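Local coordinates for protein acid phosphatase (Mycobacterium tuberculosis, PDB 2A6P) that removes phosphate from a broad range of phosphorylated substrates and can serve as a fructose-1,6-bisphosphatase in gluconeogenesis, at residues Q50-G53 and E54-L57. Sequence-based numbering, arbitrary orientation.
Sequences QLLG and ELEL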
ATOM      1  N   GLN A  50     -16.284  -8.517  -8.244  1.00 31.57           N
ATOM      2  CA  GLN A  50     -16.868  -7.464  -9.059  1.00 33.62           C
ATOM      3  C   GLN A  50     -15.737  -6.493  -9.365  1.00 33.59           C
ATOM      4  O   GLN A  50     -15.562  -6.041 -10.500  1.00 33.88           O
ATOM      5  CB  GLN A  50     -17.958  -6.750  -8.256  1.00 36.12           C
ATOM      6  CG  GLN A  50     -19.138  -6.239  -9.073  1.00 40.39           C
ATOM      7  CD  GLN A  50     -20.273  -5.704  -8.197  1.00 42.30           C
ATOM      8  OE1 GLN A  50     -20.156  -4.636  -7.583  1.00 42.49           O
ATOM      9  NE2 GLN A  50     -21.372  -6.453  -8.130  1.00 42.53           N
ATOM     10  N   LEU A  51     -14.967  -6.191  -8.325  1.00 33.64           N
ATOM     11  CA  LEU A  51     -13.831  -5.284  -8.417  1.00 33.19           C
ATOM     12  C   LEU A  51     -12.685  -5.865  -9.262  1.00 32.78           C
ATOM     13  O   LEU A  51     -12.031  -5.136 -10.012  1.00 31.80           O
ATOM     14  CB  LEU A  51     -13.348  -4.956  -7.006  1.00 33.14           C
ATOM     15  CG  LEU A  51     -12.138  -4.041  -6.839  1.00 33.86           C
ATOM     16  CD1 LEU A  51     -12.279  -2.811  -7.712  1.00 33.32           C
ATOM     17  CD2 LEU A  51     -12.022  -3.664  -5.364  1.00 34.22           C
ATOM     18  N   LEU A  52     -12.449  -7.171  -9.136  1.00 32.23           N
ATOM     19  CA  LEU A  52     -11.396  -7.830  -9.901  1.00 33.31           C
ATOM     20  C   LEU A  52     -11.753  -7.749 -11.381  1.00 35.12           C
ATOM     21  O   LEU A  52     -10.881  -7.720 -12.253  1.00 34.25           O
ATOM     22  CB  LEU A  52     -11.270  -9.304  -9.490  1.00 32.30           C
ATOM     23  CG  LEU A  52     -10.237  -9.840  -8.477  1.00 31.73           C
ATOM     24  CD1 LEU A  52      -9.316  -8.747  -7.974  1.00 30.37           C
ATOM     25  CD2 LEU A  52     -10.972 -10.502  -7.328  1.00 30.00           C
ATOM     26  N   GLY A  53     -13.053  -7.705 -11.649  1.00 37.58           N
ATOM     27  CA  GLY A  53     -13.539  -7.639 -13.012  1.00 39.49           C
ATOM     28  C   GLY A  53     -13.058  -6.434 -13.785  1.00 40.81           C
ATOM     29  O   GLY A  53     -12.789  -6.537 -14.977  1.00 42.47           O
ATOM     30  N   GLU A  54     -12.938  -5.289 -13.127  1.00 40.98           N
ATOM     31  CA  GLU A  54     -12.487  -4.101 -13.833  1.00 41.99           C
ATOM     32  C   GLU A  54     -10.995  -3.832 -13.685  1.00 42.09           C
ATOM     33  O   GLU A  54     -10.527  -2.717 -13.932  1.00 41.94           O
ATOM     34  CB  GLU A  54     -13.302  -2.882 -13.390  1.00 43.39           C
ATOM     35  CG  GLU A  54     -13.308  -2.616 -11.902  1.00 45.57           C
ATOM     36  CD  GLU A  54     -14.368  -1.602 -11.510  1.00 47.14           C
ATOM     37  OE1 GLU A  54     -15.561  -1.872 -11.766  1.00 47.54           O
ATOM     38  OE2 GLU A  54     -14.012  -0.540 -10.950  1.00 47.70           O
ATOM     39  N   LEU A  55     -10.246  -4.854 -13.286  1.00 42.23           N
ATOM     40  CA  LEU A  55      -8.802  -4.712 -13.145  1.00 42.43           C
ATOM     41  C   LEU A  55      -8.099  -5.173 -14.424  1.00 42.94           C
ATOM     42  O   LEU A  55      -6.873  -5.105 -14.532  1.00 42.87           O
ATOM     43  CB  LEU A  55      -8.290  -5.510 -11.941  1.00 42.19           C
ATOM     44  CG  LEU A  55      -8.582  -4.873 -10.580  1.00 43.12           C
ATOM     45  CD1 LEU A  55      -8.006  -5.741  -9.478  1.00 44.43           C
ATOM     46  CD2 LEU A  55      -7.961  -3.485 -10.518  1.00 44.42           C
ATOM     47  N   GLU A  56      -8.895  -5.629 -15.391  1.00 43.20           N
ATOM     48  CA  GLU A  56      -8.381  -6.102 -16.673  1.00 43.34           C
ATOM     49  C   GLU A  56      -7.160  -6.988 -16.504  1.00 41.56           C
ATOM     50  O   GLU A  56      -6.050  -6.615 -16.885  1.00 40.24           O
ATOM     51  CB  GLU A  56      -8.048  -4.911 -17.584  1.00 46.35           C
ATOM     52  CG  GLU A  56      -9.285  -4.117 -18.016  1.00 50.59           C
ATOM     53  CD  GLU A  56      -8.994  -3.067 -19.079  1.00 53.71           C
ATOM     54  OE1 GLU A  56      -8.533  -3.439 -20.189  1.00 53.01           O
ATOM     55  OE2 GLU A  56      -9.241  -1.871 -18.800  1.00 54.65           O
ATOM     56  N   LEU A  57      -7.381  -8.167 -15.931  1.00 40.01           N
ATOM     57  CA  LEU A  57      -6.310  -9.128 -15.693  1.00 38.92           C
ATOM     58  C   LEU A  57      -6.032  -9.989 -16.927  1.00 38.37           C
ATOM     59  O   LEU A  57      -6.951 -10.403 -17.638  1.00 38.71           O
ATOM     60  CB  LEU A  57      -6.676 -10.012 -14.500  1.00 38.20           C
ATOM     61  CG  LEU A  57      -7.096  -9.236 -13.250  1.00 36.94           C
ATOM     62  CD1 LEU A  57      -7.380 -10.212 -12.114  1.00 36.86           C
ATOM     63  CD2 LEU A  57      -5.995  -8.259 -12.860  1.00 36.06           C
TER
HETATM   64  O   HOH W   1     -10.382  -8.195 -14.655  1.00 43.14           O
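With chi1 at -76°, L55 sets its CG beside its own backbone N and opposite the carbonyl carbon, and with chi2 extended CD1 comes to L52, where the two CD1 methyls meet at 3.6 Å, the side chains passing at a slant. The meeting lies where helix 39-53 runs out into the loop before strand 61-64, a helix-to-strand connection of the histidine phosphatase fold. Here the backbone tightens into i-to-i+3 hydrogen bonds: E54 N reaches L51 O at 3.2 Å, and L55 N reaches L52 O at 3.1 Å with a straighter N-H...O angle of 158°. Both donors stand above the carbonyl planes, consistent with the close winding of a 3-10-like turn. Branched leucines carry the apolar surface on past the last helical turn, L52 buried and the other three partly covered: L51 and L52 pack on I181 of strand 180-187, while L55 and L57 rest on L14 of strand 13-17. G53 and E54 lie on the exposed side; G53, without a side chain, fits close beside Q50 O, and glutamate can keep its carboxylate at the surface. The E54 side chain starts between its backbone N and carbonyl carbon (chi1 55°), bringing CG to 3.4 Å from L51 O before the chain extends onward. From the same turn, L55 O accepts a hydrogen bond from R12 NH2. A water bridges the ends of the bend, donating to L52 O at a short 2.5 Å, donating weakly to G53 O, and accepting from L57 N at 3.3 Å.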